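Local coordinates for protein putative esterase (Bacteroides intestinalis DSM 17393, PDB 5VOL) that probably hydrolyses ferulic acid esters on arabinoxylan, as a calcium-binding carbohydrate esterase of family 1, at residues 197-202 and 208-213; 110-115 and 154-159; 82-87 and 263-268. All coordinates share one frame; numbering follows the deposited sequence.

Contact 1. Residues 197-202 and 208-213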
ATOM      1  N   LYS C 197       6.691  30.211   9.938  1.00 32.29           N
ATOM      2  CA  LYS C 197       6.701  31.671   9.859  1.00 30.39           C
ATOM      3  C   LYS C 197       7.027  32.147   8.453  1.00 30.72           C
ATOM      4  O   LYS C 197       6.444  33.117   7.973  1.00 34.64           O
ATOM      5  CB  LYS C 197       7.706  32.279  10.853  1.00 29.64           C
ATOM      6  CG  LYS C 197       7.870  33.789  10.673  1.00 38.56           C
ATOM      7  CD  LYS C 197       8.803  34.428  11.711  1.00 41.97           C
ATOM      8  CE  LYS C 197      10.268  34.188  11.373  1.00 50.27           C
ATOM      9  NZ  LYS C 197      10.628  34.673   9.991  1.00 55.62           N
ATOM     10  N   TYR C 198       7.953  31.456   7.793  1.00 30.12           N
ATOM     11  CA  TYR C 198       8.397  31.854   6.466  1.00 26.50           C
ATOM     12  C   TYR C 198       7.238  31.912   5.480  1.00 32.18           C
ATOM     13  O   TYR C 198       7.173  32.805   4.635  1.00 32.01           O
ATOM     14  CB  TYR C 198       9.464  30.900   5.945  1.00 28.41           C
ATOM     15  CG  TYR C 198      10.189  31.455   4.751  1.00 30.38           C
ATOM     16  CD1 TYR C 198       9.713  31.250   3.464  1.00 30.76           C
ATOM     17  CD2 TYR C 198      11.345  32.206   4.911  1.00 32.06           C
ATOM     18  CE1 TYR C 198      10.375  31.772   2.367  1.00 30.03           C
ATOM     19  CE2 TYR C 198      12.013  32.725   3.823  1.00 32.42           C
ATOM     20  CZ  TYR C 198      11.519  32.507   2.554  1.00 30.30           C
ATOM     21  OH  TYR C 198      12.187  33.020   1.466  1.00 33.54           O
ATOM     22  N   VAL C 199       6.318  30.958   5.596  1.00 29.14           N
ATOM     23  CA  VAL C 199       5.133  30.952   4.744  1.00 31.95           C
ATOM     24  C   VAL C 199       4.100  31.959   5.237  1.00 29.15           C
ATOM     25  O   VAL C 199       3.522  32.686   4.445  1.00 31.99           O
ATOM     26  CB  VAL C 199       4.487  29.547   4.671  1.00 27.84           C
ATOM     27  CG1 VAL C 199       3.236  29.576   3.767  1.00 22.92           C
ATOM     28  CG2 VAL C 199       5.517  28.537   4.164  1.00 25.23           C
ATOM     29  N   MET C 200       3.889  32.012   6.547  1.00 31.17           N
ATOM     30  CA  MET C 200       2.867  32.886   7.132  1.00 35.53           C
ATOM     31  C   MET C 200       3.065  34.356   6.788  1.00 35.21           C
ATOM     32  O   MET C 200       2.097  35.082   6.588  1.00 33.80           O
ATOM     33  CB  MET C 200       2.848  32.747   8.649  1.00 33.36           C
ATOM     34  CG  MET C 200       2.696  31.339   9.155  1.00 42.25           C
ATOM     35  SD  MET C 200       1.149  31.157  10.032  1.00 64.76           S
ATOM     36  CE  MET C 200       0.012  31.183   8.644  1.00 36.06           C
ATOM     37  N   GLU C 201       4.323  34.783   6.733  1.00 34.27           N
ATOM     38  CA  GLU C 201       4.656  36.182   6.495  1.00 37.23           C
ATOM     39  C   GLU C 201       4.890  36.472   5.018  1.00 38.74           C
ATOM     40  O   GLU C 201       5.311  37.565   4.652  1.00 39.35           O
ATOM     41  CB  GLU C 201       5.901  36.571   7.304  1.00 36.69           C
ATOM     42  CG  GLU C 201       7.178  35.955   6.765  1.00 40.24           C
ATOM     43  CD  GLU C 201       8.366  36.124   7.697  1.00 42.48           C
ATOM     44  OE1 GLU C 201       8.180  36.640   8.824  1.00 39.26           O
ATOM     45  OE2 GLU C 201       9.485  35.734   7.295  1.00 39.36           O
ATOM     46  N   ALA C 202       4.609  35.498   4.161  1.00 39.21           N
ATOM     47  CA  ALA C 202       4.900  35.646   2.736  1.00 38.45           C
ATOM     48  C   ALA C 202       4.085  36.757   2.065  1.00 39.19           C
ATOM     49  O   ALA C 202       2.883  36.893   2.308  1.00 39.68           O
ATOM     50  CB  ALA C 202       4.650  34.322   2.018  1.00 36.80           C
ATOM     51  N   ALA C 208       4.866  33.238  -5.052  1.00 31.42           N
ATOM     52  CA  ALA C 208       5.198  32.826  -6.412  1.00 32.54           C
ATOM     53  C   ALA C 208       6.491  32.034  -6.451  1.00 34.15           C
ATOM     54  O   ALA C 208       6.604  31.048  -7.190  1.00 29.91           O
ATOM     55  CB  ALA C 208       5.307  34.048  -7.343  1.00 34.41           C
ATOM     56  N   ASP C 209       7.477  32.474  -5.673  1.00 31.75           N
ATOM     57  CA  ASP C 209       8.728  31.734  -5.571  1.00 31.21           C
ATOM     58  C   ASP C 209       8.497  30.332  -5.000  1.00 28.28           C
ATOM     59  O   ASP C 209       9.050  29.356  -5.494  1.00 31.02           O
ATOM     60  CB  ASP C 209       9.728  32.479  -4.698  1.00 36.76           C
ATOM     61  CG  ASP C 209      10.684  33.315  -5.500  1.00 47.48           C
ATOM     62  OD1 ASP C 209      10.395  33.576  -6.690  1.00 59.51           O
ATOM     63  OD2 ASP C 209      11.729  33.724  -4.941  1.00 62.78           O
ATOM     64  N   LEU C 210       7.684  30.246  -3.957  1.00 27.04           N
ATOM     65  CA  LEU C 210       7.409  28.966  -3.304  1.00 27.06           C
ATOM     66  C   LEU C 210       6.687  27.980  -4.238  1.00 29.05           C
ATOM     67  O   LEU C 210       6.949  26.780  -4.202  1.00 27.17           O
ATOM     68  CB  LEU C 210       6.597  29.198  -2.036  1.00 26.23           C
ATOM     69  CG  LEU C 210       7.363  29.945  -0.932  1.00 31.95           C
ATOM     70  CD1 LEU C 210       6.500  30.156   0.277  1.00 25.08           C
ATOM     71  CD2 LEU C 210       8.648  29.209  -0.561  1.00 27.98           C
ATOM     72  N   ARG C 211       5.799  28.497  -5.086  1.00 29.70           N
ATOM     73  CA  ARG C 211       5.074  27.667  -6.062  1.00 29.34           C
ATOM     74  C   ARG C 211       5.978  27.092  -7.163  1.00 29.81           C
ATOM     75  O   ARG C 211       5.558  26.205  -7.904  1.00 28.31           O
ATOM     76  CB  ARG C 211       3.943  28.467  -6.705  1.00 28.15           C
ATOM     77  CG  ARG C 211       2.951  29.025  -5.716  1.00 28.65           C
ATOM     78  CD  ARG C 211       1.947  29.983  -6.362  1.00 30.95           C
ATOM     79  NE  ARG C 211       0.948  30.425  -5.390  1.00 29.16           N
ATOM     80  CZ  ARG C 211       0.602  31.693  -5.196  1.00 32.38           C
ATOM     81  NH1 ARG C 211       1.166  32.648  -5.914  1.00 28.69           N
ATOM     82  NH2 ARG C 211      -0.315  32.005  -4.290  1.00 29.82           N
ATOM     83  N   SER C 212       7.214  27.573  -7.274  1.00 27.15           N
ATOM     84  CA  SER C 212       8.122  27.015  -8.280  1.00 29.72           C
ATOM     85  C   SER C 212       8.783  25.734  -7.776  1.00 24.73           C
ATOM     86  O   SER C 212       9.556  25.086  -8.489  1.00 28.07           O
ATOM     87  CB  SER C 212       9.201  28.031  -8.677  1.00 27.68           C
ATOM     88  OG  SER C 212      10.055  28.268  -7.574  1.00 28.50           O
ATOM     89  N   VAL C 213       8.472  25.370  -6.541  1.00 25.76           N
ATOM     90  CA  VAL C 213       9.017  24.168  -5.931  1.00 24.37           C
ATOM     91  C   VAL C 213       7.887  23.171  -5.647  1.00 25.17           C
ATOM     92  O   VAL C 213       6.793  23.564  -5.259  1.00 22.30           O
ATOM     93  CB  VAL C 213       9.791  24.521  -4.621  1.00 25.56           C
ATOM     94  CG1 VAL C 213      10.352  23.273  -3.957  1.00 23.70           C
ATOM     95  CG2 VAL C 213      10.931  25.522  -4.930  1.00 24.85           C
TER

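Contact 2. Residues 110-115 and 154-159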
ATOM      1  N   THR C 110      26.729  28.039   4.697  1.00 24.67           N
ATOM      2  CA  THR C 110      27.739  28.587   3.809  1.00 23.29           C
ATOM      3  C   THR C 110      28.661  27.462   3.356  1.00 22.17           C
ATOM      4  O   THR C 110      29.070  27.414   2.197  1.00 23.37           O
ATOM      5  CB  THR C 110      28.566  29.718   4.501  1.00 25.78           C
ATOM      6  OG1 THR C 110      27.700  30.816   4.804  1.00 25.42           O
ATOM      7  CG2 THR C 110      29.679  30.192   3.594  1.00 23.82           C
ATOM      8  N   PHE C 111      28.968  26.543   4.271  1.00 21.90           N
ATOM      9  CA  PHE C 111      29.736  25.353   3.914  1.00 23.80           C
ATOM     10  C   PHE C 111      28.976  24.530   2.859  1.00 26.52           C
ATOM     11  O   PHE C 111      29.554  24.058   1.879  1.00 25.59           O
ATOM     12  CB  PHE C 111      30.017  24.487   5.148  1.00 22.31           C
ATOM     13  CG  PHE C 111      30.140  23.009   4.841  1.00 25.21           C
ATOM     14  CD1 PHE C 111      31.253  22.513   4.187  1.00 25.75           C
ATOM     15  CD2 PHE C 111      29.130  22.128   5.201  1.00 22.79           C
ATOM     16  CE1 PHE C 111      31.366  21.166   3.901  1.00 26.88           C
ATOM     17  CE2 PHE C 111      29.237  20.781   4.940  1.00 23.43           C
ATOM     18  CZ  PHE C 111      30.347  20.292   4.276  1.00 28.69           C
ATOM     19  N   PHE C 112      27.679  24.352   3.084  1.00 26.40           N
ATOM     20  CA  PHE C 112      26.864  23.508   2.200  1.00 25.98           C
ATOM     21  C   PHE C 112      26.881  24.041   0.763  1.00 22.06           C
ATOM     22  O   PHE C 112      27.181  23.314  -0.182  1.00 26.79           O
ATOM     23  CB  PHE C 112      25.426  23.422   2.714  1.00 25.22           C
ATOM     24  CG  PHE C 112      24.558  22.494   1.906  1.00 27.08           C
ATOM     25  CD1 PHE C 112      23.887  22.957   0.784  1.00 25.46           C
ATOM     26  CD2 PHE C 112      24.443  21.157   2.256  1.00 26.44           C
ATOM     27  CE1 PHE C 112      23.083  22.095   0.020  1.00 28.23           C
ATOM     28  CE2 PHE C 112      23.651  20.282   1.503  1.00 29.40           C
ATOM     29  CZ  PHE C 112      22.974  20.754   0.383  1.00 28.29           C
ATOM     30  N   TYR C 113      26.576  25.322   0.610  1.00 27.24           N
ATOM     31  CA  TYR C 113      26.425  25.930  -0.717  1.00 27.82           C
ATOM     32  C   TYR C 113      27.699  26.386  -1.416  1.00 33.19           C
ATOM     33  O   TYR C 113      27.715  26.449  -2.651  1.00 28.10           O
ATOM     34  CB  TYR C 113      25.475  27.120  -0.631  1.00 26.58           C
ATOM     35  CG  TYR C 113      24.079  26.631  -0.442  1.00 27.27           C
ATOM     36  CD1 TYR C 113      23.365  26.092  -1.514  1.00 29.49           C
ATOM     37  CD2 TYR C 113      23.490  26.639   0.807  1.00 26.52           C
ATOM     38  CE1 TYR C 113      22.081  25.597  -1.339  1.00 25.41           C
ATOM     39  CE2 TYR C 113      22.214  26.147   0.992  1.00 28.86           C
ATOM     40  CZ  TYR C 113      21.517  25.629  -0.085  1.00 26.81           C
ATOM     41  OH  TYR C 113      20.249  25.143   0.110  1.00 26.48           O
ATOM     42  N   THR C 114      28.757  26.713  -0.668  1.00 26.12           N
ATOM     43  CA  THR C 114      29.950  27.234  -1.347  1.00 27.93           C
ATOM     44  C   THR C 114      31.067  26.212  -1.386  1.00 27.02           C
ATOM     45  O   THR C 114      32.008  26.367  -2.156  1.00 28.51           O
ATOM     46  CB  THR C 114      30.497  28.529  -0.689  1.00 31.83           C
ATOM     47  OG1 THR C 114      31.027  28.218   0.600  1.00 27.71           O
ATOM     48  CG2 THR C 114      29.395  29.583  -0.545  1.00 29.19           C
ATOM     49  N   GLU C 115      30.976  25.173  -0.558  1.00 24.63           N
ATOM     50  CA  GLU C 115      32.021  24.143  -0.524  1.00 25.67           C
ATOM     51  C   GLU C 115      31.485  22.733  -0.837  1.00 28.87           C
ATOM     52  O   GLU C 115      31.997  22.038  -1.723  1.00 28.12           O
ATOM     53  CB  GLU C 115      32.713  24.121   0.840  1.00 27.08           C
ATOM     54  CG  GLU C 115      33.536  25.367   1.176  1.00 31.15           C
ATOM     55  CD  GLU C 115      34.225  25.250   2.529  1.00 36.16           C
ATOM     56  OE1 GLU C 115      33.563  24.841   3.510  1.00 34.36           O
ATOM     57  OE2 GLU C 115      35.435  25.554   2.613  1.00 38.41           O
ATOM     58  N   ASP C 154      15.790  28.734  -6.169  1.00 29.52           N
ATOM     59  CA  ASP C 154      16.486  28.685  -7.456  1.00 29.16           C
ATOM     60  C   ASP C 154      17.434  27.490  -7.534  1.00 30.65           C
ATOM     61  O   ASP C 154      18.026  27.224  -8.579  1.00 30.20           O
ATOM     62  CB  ASP C 154      17.252  29.995  -7.732  1.00 31.00           C
ATOM     63  CG  ASP C 154      18.334  30.293  -6.691  1.00 36.77           C
ATOM     64  OD1 ASP C 154      18.217  29.859  -5.524  1.00 34.14           O
ATOM     65  OD2 ASP C 154      19.310  30.993  -7.045  1.00 47.06           O
ATOM     66  N   MET C 155      17.572  26.756  -6.432  1.00 29.72           N
ATOM     67  CA  MET C 155      18.476  25.607  -6.409  1.00 24.53           C
ATOM     68  C   MET C 155      17.743  24.257  -6.421  1.00 24.75           C
ATOM     69  O   MET C 155      18.312  23.258  -6.823  1.00 26.79           O
ATOM     70  CB  MET C 155      19.389  25.678  -5.183  1.00 24.81           C
ATOM     71  CG  MET C 155      20.347  26.896  -5.159  1.00 32.94           C
ATOM     72  SD  MET C 155      21.618  26.764  -6.422  1.00 35.72           S
ATOM     73  CE  MET C 155      22.689  25.489  -5.768  1.00 28.23           C
ATOM     74  N   PHE C 156      16.497  24.225  -5.957  1.00 23.92           N
ATOM     75  CA  PHE C 156      15.783  22.951  -5.799  1.00 28.47           C
ATOM     76  C   PHE C 156      14.431  22.908  -6.505  1.00 25.85           C
ATOM     77  O   PHE C 156      13.647  23.852  -6.415  1.00 27.65           O
ATOM     78  CB  PHE C 156      15.573  22.650  -4.315  1.00 26.60           C
ATOM     79  CG  PHE C 156      16.843  22.645  -3.522  1.00 22.00           C
ATOM     80  CD1 PHE C 156      17.673  21.534  -3.535  1.00 21.11           C
ATOM     81  CD2 PHE C 156      17.213  23.755  -2.776  1.00 23.19           C
ATOM     82  CE1 PHE C 156      18.856  21.522  -2.813  1.00 22.96           C
ATOM     83  CE2 PHE C 156      18.401  23.752  -2.045  1.00 23.88           C
ATOM     84  CZ  PHE C 156      19.221  22.634  -2.063  1.00 22.19           C
ATOM     85  N   CYS C 157      14.152  21.794  -7.179  1.00 27.04           N
ATOM     86  CA  CYS C 157      12.855  21.616  -7.834  1.00 26.98           C
ATOM     87  C   CYS C 157      11.828  20.978  -6.904  1.00 25.48           C
ATOM     88  O   CYS C 157      10.615  21.119  -7.120  1.00 26.09           O
ATOM     89  CB  CYS C 157      13.000  20.765  -9.109  1.00 25.29           C
ATOM     90  SG  CYS C 157      13.517  19.055  -8.844  1.00 26.29           S
ATOM     91  N   ALA C 158      12.306  20.284  -5.868  1.00 25.17           N
ATOM     92  CA  ALA C 158      11.423  19.504  -5.005  1.00 22.96           C
ATOM     93  C   ALA C 158      11.965  19.343  -3.583  1.00 23.46           C
ATOM     94  O   ALA C 158      13.161  19.156  -3.398  1.00 20.68           O
ATOM     95  CB  ALA C 158      11.183  18.126  -5.624  1.00 21.85           C
ATOM     96  N   VAL C 159      11.059  19.369  -2.607  1.00 23.87           N
ATOM     97  CA  VAL C 159      11.376  19.138  -1.198  1.00 23.97           C
ATOM     98  C   VAL C 159      10.474  18.041  -0.622  1.00 21.47           C
ATOM     99  O   VAL C 159       9.256  18.112  -0.747  1.00 19.47           O
ATOM    100  CB  VAL C 159      11.198  20.420  -0.352  1.00 21.96           C
ATOM    101  CG1 VAL C 159      11.456  20.130   1.137  1.00 20.69           C
ATOM    102  CG2 VAL C 159      12.127  21.538  -0.853  1.00 20.04           C
TER

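Contact 3. Residues 82-87 and 263-268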
ATOM      1  N   MET C  82      20.110   8.143  -9.553  1.00 24.18           N
ATOM      2  CA  MET C  82      20.424   9.470  -9.047  1.00 23.21           C
ATOM      3  C   MET C  82      21.516   9.357  -7.996  1.00 24.19           C
ATOM      4  O   MET C  82      21.664   8.315  -7.354  1.00 22.05           O
ATOM      5  CB  MET C  82      19.182  10.147  -8.443  1.00 21.89           C
ATOM      6  CG  MET C  82      18.725   9.566  -7.070  1.00 23.11           C
ATOM      7  SD  MET C  82      17.165  10.279  -6.472  1.00 23.34           S
ATOM      8  CE  MET C  82      15.967   9.157  -7.242  1.00 21.43           C
ATOM      9  N   ILE C  83      22.286  10.426  -7.843  1.00 23.60           N
ATOM     10  CA  ILE C  83      23.236  10.546  -6.738  1.00 21.83           C
ATOM     11  C   ILE C  83      22.444  10.901  -5.481  1.00 19.27           C
ATOM     12  O   ILE C  83      21.590  11.797  -5.509  1.00 21.00           O
ATOM     13  CB  ILE C  83      24.320  11.637  -7.016  1.00 21.96           C
ATOM     14  CG1 ILE C  83      25.011  11.390  -8.364  1.00 23.64           C
ATOM     15  CG2 ILE C  83      25.329  11.709  -5.877  1.00 23.81           C
ATOM     16  CD1 ILE C  83      25.766  10.077  -8.452  1.00 23.80           C
ATOM     17  N   ILE C  84      22.694  10.188  -4.388  1.00 17.37           N
ATOM     18  CA  ILE C  84      22.068  10.533  -3.126  1.00 20.85           C
ATOM     19  C   ILE C  84      23.179  10.797  -2.101  1.00 22.51           C
ATOM     20  O   ILE C  84      24.109  10.000  -1.961  1.00 22.24           O
ATOM     21  CB  ILE C  84      21.119   9.427  -2.617  1.00 15.59           C
ATOM     22  CG1 ILE C  84      20.087   9.068  -3.689  1.00 16.20           C
ATOM     23  CG2 ILE C  84      20.346   9.901  -1.380  1.00 16.30           C
ATOM     24  CD1 ILE C  84      19.260   7.859  -3.305  1.00 15.31           C
ATOM     25  N   VAL C  85      23.093  11.908  -1.386  1.00 21.46           N
ATOM     26  CA  VAL C  85      24.196  12.235  -0.472  1.00 18.86           C
ATOM     27  C   VAL C  85      23.710  12.813   0.849  1.00 20.42           C
ATOM     28  O   VAL C  85      22.777  13.619   0.896  1.00 18.04           O
ATOM     29  CB  VAL C  85      25.181  13.219  -1.135  1.00 24.25           C
ATOM     30  CG1 VAL C  85      24.475  14.494  -1.454  1.00 27.34           C
ATOM     31  CG2 VAL C  85      26.405  13.489  -0.230  1.00 24.90           C
ATOM     32  N   THR C  86      24.366  12.374   1.921  1.00 19.25           N
ATOM     33  CA  THR C  86      24.062  12.810   3.273  1.00 20.39           C
ATOM     34  C   THR C  86      25.349  13.364   3.897  1.00 20.87           C
ATOM     35  O   THR C  86      26.297  12.605   4.110  1.00 19.65           O
ATOM     36  CB  THR C  86      23.531  11.649   4.133  1.00 21.36           C
ATOM     37  OG1 THR C  86      22.357  11.083   3.520  1.00 22.12           O
ATOM     38  CG2 THR C  86      23.207  12.134   5.567  1.00 19.19           C
ATOM     39  N   PRO C  87      25.406  14.683   4.139  1.00 20.33           N
ATOM     40  CA  PRO C  87      26.589  15.244   4.812  1.00 21.55           C
ATOM     41  C   PRO C  87      26.483  15.084   6.331  1.00 22.37           C
ATOM     42  O   PRO C  87      25.361  14.978   6.836  1.00 21.99           O
ATOM     43  CB  PRO C  87      26.553  16.715   4.409  1.00 19.46           C
ATOM     44  CG  PRO C  87      25.063  17.030   4.263  1.00 20.37           C
ATOM     45  CD  PRO C  87      24.404  15.715   3.815  1.00 18.46           C
ATOM     46  N   GLN C 263       8.029   6.623  -0.948  1.00 22.13           N
ATOM     47  CA  GLN C 263       7.249   7.709  -1.546  1.00 20.50           C
ATOM     48  C   GLN C 263       8.157   8.825  -2.070  1.00 22.33           C
ATOM     49  O   GLN C 263       7.899   9.429  -3.130  1.00 20.29           O
ATOM     50  CB  GLN C 263       6.253   8.263  -0.528  1.00 23.22           C
ATOM     51  CG  GLN C 263       5.101   7.302  -0.285  1.00 33.77           C
ATOM     52  CD  GLN C 263       4.527   7.380   1.121  1.00 43.36           C
ATOM     53  OE1 GLN C 263       3.884   6.430   1.580  1.00 48.50           O
ATOM     54  NE2 GLN C 263       4.740   8.513   1.810  1.00 32.02           N
ATOM     55  N   CYS C 264       9.224   9.092  -1.321  1.00 19.85           N
ATOM     56  CA  CYS C 264      10.148  10.184  -1.644  1.00 17.41           C
ATOM     57  C   CYS C 264      10.893   9.971  -2.952  1.00 18.68           C
ATOM     58  O   CYS C 264      10.951  10.866  -3.780  1.00 18.96           O
ATOM     59  CB  CYS C 264      11.162  10.371  -0.512  1.00 16.87           C
ATOM     60  SG  CYS C 264      12.390  11.669  -0.814  1.00 23.46           S
ATOM     61  N   LEU C 265      11.476   8.796  -3.137  1.00 17.72           N
ATOM     62  CA  LEU C 265      12.302   8.578  -4.317  1.00 18.55           C
ATOM     63  C   LEU C 265      11.498   8.617  -5.629  1.00 20.77           C
ATOM     64  O   LEU C 265      11.930   9.260  -6.605  1.00 20.28           O
ATOM     65  CB  LEU C 265      13.068   7.267  -4.172  1.00 19.41           C
ATOM     66  CG  LEU C 265      14.081   7.338  -3.008  1.00 21.58           C
ATOM     67  CD1 LEU C 265      14.718   5.975  -2.774  1.00 20.36           C
ATOM     68  CD2 LEU C 265      15.157   8.419  -3.286  1.00 18.82           C
ATOM     69  N   PRO C 266      10.318   7.973  -5.664  1.00 22.09           N
ATOM     70  CA  PRO C 266       9.505   8.150  -6.885  1.00 20.88           C
ATOM     71  C   PRO C 266       9.012   9.583  -7.077  1.00 19.04           C
ATOM     72  O   PRO C 266       8.879  10.038  -8.213  1.00 21.32           O
ATOM     73  CB  PRO C 266       8.311   7.188  -6.671  1.00 20.25           C
ATOM     74  CG  PRO C 266       8.868   6.100  -5.775  1.00 17.87           C
ATOM     75  CD  PRO C 266       9.834   6.861  -4.823  1.00 19.09           C
ATOM     76  N   PHE C 267       8.737  10.280  -5.977  1.00 21.63           N
ATOM     77  CA  PHE C 267       8.279  11.664  -6.022  1.00 22.11           C
ATOM     78  C   PHE C 267       9.295  12.589  -6.692  1.00 24.99           C
ATOM     79  O   PHE C 267       8.952  13.286  -7.642  1.00 21.40           O
ATOM     80  CB  PHE C 267       7.965  12.163  -4.609  1.00 22.33           C
ATOM     81  CG  PHE C 267       7.818  13.661  -4.499  1.00 22.54           C
ATOM     82  CD1 PHE C 267       6.713  14.316  -5.042  1.00 23.94           C
ATOM     83  CD2 PHE C 267       8.763  14.408  -3.810  1.00 18.93           C
ATOM     84  CE1 PHE C 267       6.570  15.694  -4.930  1.00 24.05           C
ATOM     85  CE2 PHE C 267       8.629  15.799  -3.688  1.00 21.13           C
ATOM     86  CZ  PHE C 267       7.530  16.438  -4.248  1.00 23.80           C
ATOM     87  N   VAL C 268      10.539  12.613  -6.211  1.00 22.30           N
ATOM     88  CA  VAL C 268      11.522  13.506  -6.838  1.00 24.40           C
ATOM     89  C   VAL C 268      11.802  13.066  -8.279  1.00 23.80           C
ATOM     90  O   VAL C 268      12.044  13.898  -9.159  1.00 24.09           O
ATOM     91  CB  VAL C 268      12.847  13.592  -6.029  1.00 22.13           C
ATOM     92  CG1 VAL C 268      12.556  14.091  -4.625  1.00 17.91           C
ATOM     93  CG2 VAL C 268      13.539  12.255  -5.964  1.00 19.66           C
TER

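Contact 1. Residues 197-202 and 208-213
L210 reaches across to Y198 and V199, and the contact turns on this one side chain. Its CB points toward residues 197-202, and chi1 of -67° sets CG anti to the carbonyl carbon. CG itself is a branch point that stays back from the other segment; its two methyls do the touching. CD1, continuing the extended chain (chi2 179°), ends 4.3 Å from CG2 of V199. CD2 turns to the neighbouring residue and lies 4.3 Å from CE1 of Y198, near the plane of the phenol and at its edge, so the ring does not offer a face here. One leucine thus fits its fork against two consecutive helix residues, at loose van der Waals range and without any hydrogen bond between the segments. The same side chain also packs on V241. L210 opens a type I turn that runs to V213, in which V213 N donates to L210 O at 3.1 Å; W215 NE1 bonds the same oxygen. Just before the turn, D209 O accepts from both N and OG of S212. Y198 is held from its own side by R206, which makes a cation-pi contact with the ring and bonds Y198 O through NH1. The two short helices 195-200 and 204-210, consecutive along the chain, lie beside the sheet: V199 also packs on F232, A235 and M236 of helix 226-238, Y198 lies against Q150 and R151 of helix 140-151, and V213 leads into strand 214-218.

Contact 2. Residues 110-115 and 154-159
The phenol of Y113 meets the edge of F156 head on, the two side chains arriving from opposite directions. With chi1 of -73° the tyrosine CG stands anti to its carbonyl carbon, and from there the ring carries its hydroxyl across to the loop. Y113 OH lies in the plane of the F156 ring, 3.2 Å from CE2 and 3.5 Å from CZ. This is the tight part of the contact. The hydroxyl is buried with no hydrogen-bond partner in the model, and its nearest neighbours across the contact are those two ring carbons. F112 backs the tyrosine: its CD1 stands 3.5 Å above the Y113 ring, over the centre, while its CE1 makes a wider approach of 4.4 Å to F156 CZ. These aromatics join helix 108-123 to the loop entering strand 158-162, on one face of the central sheet of an alpha/beta-hydrolase fold. F156 also packs on R133 and I135 of the adjacent strand 133-138, and H152 stacks on Y113. With an alanine here in place of Y113, the F156 edge would probably lose the phenol it abuts, and F112 and H152 the ring they pack on, opening a gap between helix and loop. The looser side is that of M155, which is partly exposed; only its CE comes near, 4.3 Å from CD1 at the edge of the Y113 ring, and its side chain also touches L117 of the same helix.

Contact 3. Residues 82-87 and 263-268
M82, I84, L265 and V268 are all buried, and they meet without a hydrogen bond, mostly through methyl groups. The methyl contacts come first. CE of M82 lies 4.1 Å from CD2 of L265, and the same methyl sits 4.1 Å from CG2 of V268, with SD close behind it. The methionine gets there because chi1 of 73° tucks CG in over the backbone, flanked by N and C, followed by an extended chi2 and a bend at chi3. I84 comes in at about a right angle to L265, its CD1 4.1 Å from CD2, so a single leucine methyl meets both M82, just before the strand, and I84 within it. This is strand-to-helix packing of the alpha/beta-hydrolase fold: strand 83-87, in the sheet between 24-32 and 46-50, is covered by the C-terminal helix 254-271, and helix 66-76 fills in alongside through V69 and M70. A second kind of contact is with backbone: M82 CE also approaches L265 O at 4.1 Å, a carbonyl that T269 OG1 hydrogen-bonds. The strand's backbone pairs with its neighbours, I84 with F31 and V85 with L47, and V268 N bonds C264 O in the helix at 3.0 Å.

Contacts 2 and 3 lie about 14 Å apart between centres, on opposite faces of the central sheet: helix 108-123 packs on one face, helix 254-271 on the other. They touch where A158 CB lies 4.0 Å from F267 CE2. Contact 1 sits farther out, its centre about 17 Å from that of contact 2 and 23 Å from that of contact 3. It joins contact 2 where V213 CG2 lies 3.5 Å from F156 O. Along the chain contact 2 closes before contact 1 opens, and both fall within the long loop closed by contact 3, which thus ties an early strand to the C-terminal helix of a single alpha/beta-hydrolase domain.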